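Local coordinates for hypothetical protein (Bacteroides fragilis, PDB 4JJA), which is of unknown function but may act as a peptidoglycan beta-N-acetylmuramidase, cleaving sugars from bacterial cell-wall glycan, at residues Gly173-Asn184 with Val197-His207. Sequence-based numbering, arbitrary orientation.
Sequences GMTLGELALMVN and VTVIPCKNYTH
A helix packed against the edge strand of a parallel sheet makes up one half of this contact, and a histidine bound to the first turn of that helix the other. Helix 176-184 runs nearly antiparallel to strand 197-200, 8.9 Å away between axes. Val197 and Val199, alternate residues of the strand, both point at the helix. Gly177, without a side chain, lets the strand come close: its CA is 5.8 Å from Val199 CA. Val199 CG2 lies 3.9 Å from Gly177 O, and that same methyl meets Leu181 CG. Val197 holds CG1 anti to its backbone N (chi1 174°), turning it to Ala180 CB and Leu181 CD2, while CG2 lies 3.7 Å from Asn184 ND2, an amide that donates to Cys195 O.

At the N-terminal end of the helix, Thr175 and Glu178 form a capping box: Glu178 N donates to Thr175 OG1, and Thr175 N returns a bond to Glu178 OE1 on the anti side, tilted out of the carboxylate plane. Thr175 OG1 also bonds Asp141, and its CG2 meets Tyr205 CE2 at 3.7 Å. The carboxylate meets the edge of the His207 ring head-on from the helix side, the two planes only 4° apart. His207 NE2 gives a nearly straight bond (170°) to the syn lone pair of Glu178 OE2, 2.7 Å away. Gly147 O takes the ring's ND1; in this conformer both ring nitrogens are engaged, which favours this ring orientation. Leu367 N also donates to Glu178 OE2, bringing the C-terminal tail to this buried acid.

Strand 197-200 pairs with strand 136-140 and follows helix 176-185, completing the last beta-alpha-beta crossover of a Rossmann-like sheet of strand order 3-2-1-4-5-6.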
loop_
_atom_site.group_PDB
_atom_site.type_symbol
_atom_site.label_atom_id
_atom_site.label_comp_id
_atom_site.label_asym_id
_atom_site.label_seq_id
_atom_site.Cartn_x
_atom_site.Cartn_y
_atom_site.Cartn_z
ATOM N N GLY A 173 -1.627 9.643 1.826
ATOM C CA GLY A 173 -1.115 10.199 3.019
ATOM C C GLY A 173 -1.703 9.748 4.335
ATOM O O GLY A 173 -1.443 10.365 5.347
HETATM N N MSE A 174 -2.504 8.679 4.336
HETATM C CA MSE A 174 -3.282 8.308 5.501
HETATM C C MSE A 174 -2.855 6.954 6.041
HETATM O O MSE A 174 -2.397 6.092 5.320
HETATM C CB MSE A 174 -4.774 8.216 5.157
HETATM C CG MSE A 174 -5.283 9.538 4.592
HETATM SE SE MSE A 174 -7.135 9.548 3.992
HETATM C CE MSE A 174 -7.891 9.694 5.658
ATOM N N THR A 175 -2.981 6.793 7.348
ATOM C CA THR A 175 -2.864 5.462 7.914
ATOM C C THR A 175 -4.096 4.605 7.591
ATOM O O THR A 175 -5.129 5.155 7.212
ATOM C CB THR A 175 -2.655 5.483 9.430
ATOM O OG1 THR A 175 -3.870 5.882 10.079
ATOM C CG2 THR A 175 -1.458 6.303 9.821
ATOM N N LEU A 176 -4.002 3.292 7.764
ATOM C CA LEU A 176 -5.172 2.457 7.505
ATOM C C LEU A 176 -6.293 2.806 8.463
ATOM O O LEU A 176 -7.466 2.753 8.070
ATOM C CB LEU A 176 -4.848 0.994 7.550
ATOM C CG LEU A 176 -3.937 0.404 6.489
ATOM C CD1 LEU A 176 -3.649 -1.093 6.799
ATOM C CD2 LEU A 176 -4.550 0.569 5.125
ATOM N N GLY A 177 -6.003 3.216 9.701
ATOM C CA GLY A 177 -7.035 3.644 10.615
ATOM C C GLY A 177 -7.747 4.888 10.144
ATOM O O GLY A 177 -8.960 4.987 10.195
ATOM N N GLU A 178 -6.978 5.877 9.714
ATOM C CA GLU A 178 -7.583 7.097 9.168
ATOM C C GLU A 178 -8.439 6.798 7.968
ATOM O O GLU A 178 -9.544 7.324 7.826
ATOM C CB GLU A 178 -6.474 8.090 8.826
ATOM C CG GLU A 178 -5.660 8.622 10.038
ATOM C CD GLU A 178 -4.501 9.515 9.664
ATOM O OE1 GLU A 178 -3.815 9.205 8.653
ATOM O OE2 GLU A 178 -4.269 10.550 10.360
ATOM N N LEU A 179 -7.907 5.992 7.047
ATOM C CA LEU A 179 -8.618 5.644 5.851
ATOM C C LEU A 179 -9.908 4.918 6.175
ATOM O O LEU A 179 -10.931 5.167 5.542
ATOM C CB LEU A 179 -7.724 4.822 4.917
ATOM C CG LEU A 179 -8.268 4.523 3.551
ATOM C CD1 LEU A 179 -8.650 5.811 2.789
ATOM C CD2 LEU A 179 -7.223 3.745 2.738
ATOM N N ALA A 180 -9.896 4.019 7.155
ATOM C CA ALA A 180 -11.110 3.310 7.548
ATOM C C ALA A 180 -12.167 4.297 7.986
ATOM O O ALA A 180 -13.366 4.149 7.630
ATOM C CB ALA A 180 -10.835 2.312 8.636
ATOM N N LEU A 181 -11.780 5.274 8.799
ATOM C CA LEU A 181 -12.723 6.284 9.242
ATOM C C LEU A 181 -13.326 7.052 8.069
ATOM O O LEU A 181 -14.533 7.375 8.061
ATOM C CB LEU A 181 -12.071 7.222 10.270
ATOM C CG LEU A 181 -11.593 6.574 11.585
ATOM C CD1 LEU A 181 -10.859 7.570 12.486
ATOM C CD2 LEU A 181 -12.755 5.893 12.346
HETATM N N MSE A 182 -12.495 7.376 7.088
HETATM C CA MSE A 182 -12.964 8.060 5.886
HETATM C C MSE A 182 -13.894 7.210 5.064
HETATM O O MSE A 182 -14.907 7.707 4.560
HETATM C CB MSE A 182 -11.791 8.570 5.057
HETATM C CG MSE A 182 -12.212 9.376 3.858
HETATM SE SE MSE A 182 -10.632 10.250 3.087
HETATM C CE MSE A 182 -11.591 11.687 2.164
ATOM N N VAL A 183 -13.598 5.926 4.897
ATOM C CA VAL A 183 -14.492 5.024 4.189
ATOM C C VAL A 183 -15.882 5.021 4.820
ATOM O O VAL A 183 -16.874 5.077 4.096
ATOM C CB VAL A 183 -13.873 3.601 4.199
ATOM C CG1 VAL A 183 -14.891 2.535 3.845
ATOM C CG2 VAL A 183 -12.632 3.570 3.294
ATOM N N ASN A 184 -15.954 5.028 6.142
ATOM C CA ASN A 184 -17.240 5.121 6.813
ATOM C C ASN A 184 -17.869 6.458 6.509
ATOM O O ASN A 184 -19.026 6.482 6.067
ATOM C CB ASN A 184 -17.100 4.904 8.316
ATOM C CG ASN A 184 -17.180 3.446 8.729
ATOM O OD1 ASN A 184 -17.694 2.569 8.023
ATOM N ND2 ASN A 184 -16.671 3.187 9.929
ATOM N N VAL A 197 -16.032 0.710 13.938
ATOM C CA VAL A 197 -14.559 0.750 13.908
ATOM C C VAL A 197 -14.017 1.504 15.112
ATOM O O VAL A 197 -14.441 2.615 15.392
ATOM C CB VAL A 197 -14.030 1.454 12.609
ATOM C CG1 VAL A 197 -12.502 1.610 12.701
ATOM C CG2 VAL A 197 -14.386 0.664 11.379
ATOM N N THR A 198 -13.076 0.881 15.786
ATOM C CA THR A 198 -12.275 1.534 16.809
ATOM C C THR A 198 -10.827 1.468 16.373
ATOM O O THR A 198 -10.374 0.412 15.929
ATOM C CB THR A 198 -12.416 0.805 18.142
ATOM O OG1 THR A 198 -13.785 0.797 18.529
ATOM C CG2 THR A 198 -11.486 1.384 19.247
ATOM N N VAL A 199 -10.146 2.603 16.407
ATOM C CA VAL A 199 -8.722 2.672 16.093
ATOM C C VAL A 199 -7.937 2.919 17.383
ATOM O O VAL A 199 -8.271 3.819 18.145
ATOM C CB VAL A 199 -8.391 3.753 15.044
ATOM C CG1 VAL A 199 -6.915 3.680 14.694
ATOM C CG2 VAL A 199 -9.316 3.648 13.831
ATOM N N ILE A 200 -6.885 2.124 17.603
ATOM C CA ILE A 200 -5.871 2.407 18.619
ATOM C C ILE A 200 -4.748 3.140 17.876
ATOM O O ILE A 200 -4.003 2.543 17.101
ATOM C CB ILE A 200 -5.301 1.139 19.283
ATOM C CG1 ILE A 200 -6.440 0.256 19.811
ATOM C CG2 ILE A 200 -4.282 1.525 20.363
ATOM C CD1 ILE A 200 -7.381 0.925 20.848
ATOM N N PRO A 201 -4.653 4.463 18.028
ATOM C CA PRO A 201 -3.672 5.226 17.262
ATOM C C PRO A 201 -2.258 5.006 17.735
ATOM O O PRO A 201 -2.022 4.681 18.896
ATOM C CB PRO A 201 -4.098 6.699 17.499
ATOM C CG PRO A 201 -5.502 6.661 17.912
ATOM C CD PRO A 201 -5.637 5.363 18.660
ATOM N N CYS A 202 -1.313 5.214 16.836
ATOM C CA CYS A 202 0.065 5.257 17.240
ATOM C C CYS A 202 0.316 6.441 18.181
ATOM O O CYS A 202 -0.352 7.470 18.070
ATOM C CB CYS A 202 0.966 5.493 16.041
ATOM S SG CYS A 202 0.873 4.252 14.744
ATOM N N LYS A 203 1.320 6.288 19.036
ATOM C CA LYS A 203 1.833 7.417 19.828
ATOM C C LYS A 203 3.146 7.875 19.235
ATOM O O LYS A 203 3.834 7.101 18.565
ATOM C CB LYS A 203 2.040 7.044 21.275
ATOM C CG LYS A 203 0.738 6.650 21.965
ATOM C CD LYS A 203 0.958 6.278 23.436
ATOM C CE LYS A 203 -0.334 6.217 24.213
ATOM N NZ LYS A 203 -1.343 7.256 23.855
ATOM N N ASN A 204 3.478 9.140 19.475
ATOM C CA ASN A 204 4.707 9.765 18.962
ATOM C C ASN A 204 4.757 9.713 17.455
ATOM O O ASN A 204 5.773 9.405 16.854
ATOM C CB ASN A 204 5.942 9.124 19.590
ATOM C CG ASN A 204 5.900 9.134 21.103
ATOM O OD1 ASN A 204 5.379 10.090 21.733
ATOM N ND2 ASN A 204 6.431 8.070 21.697
ATOM N N TYR A 205 3.621 10.042 16.857
ATOM C CA TYR A 205 3.478 9.971 15.386
ATOM C C TYR A 205 2.667 11.142 14.860
ATOM O O TYR A 205 1.572 11.426 15.345
ATOM C CB TYR A 205 2.763 8.653 14.992
ATOM C CG TYR A 205 2.638 8.469 13.498
ATOM C CD1 TYR A 205 3.747 8.333 12.683
ATOM C CD2 TYR A 205 1.389 8.413 12.891
ATOM C CE1 TYR A 205 3.582 8.230 11.310
ATOM C CE2 TYR A 205 1.233 8.282 11.501
ATOM C CZ TYR A 205 2.338 8.148 10.724
ATOM O OH TYR A 205 2.182 8.033 9.337
ATOM N N THR A 206 3.243 11.847 13.873
ATOM C CA THR A 206 2.568 12.891 13.132
ATOM C C THR A 206 2.685 12.545 11.656
ATOM O O THR A 206 3.467 11.673 11.252
ATOM C CB THR A 206 3.224 14.272 13.346
ATOM O OG1 THR A 206 4.486 14.266 12.696
ATOM C CG2 THR A 206 3.359 14.579 14.860
ATOM N N HIS A 207 1.993 13.319 10.826
ATOM C CA HIS A 207 2.162 13.254 9.355
ATOM C C HIS A 207 3.415 13.946 8.807
ATOM O O HIS A 207 3.543 14.207 7.593
ATOM C CB HIS A 207 0.903 13.723 8.655
ATOM C CG HIS A 207 -0.223 12.757 8.773
ATOM N ND1 HIS A 207 -0.342 11.662 7.939
ATOM C CD2 HIS A 207 -1.258 12.687 9.643
ATOM C CE1 HIS A 207 -1.421 10.975 8.282
ATOM N NE2 HIS A 207 -1.990 11.567 9.319
#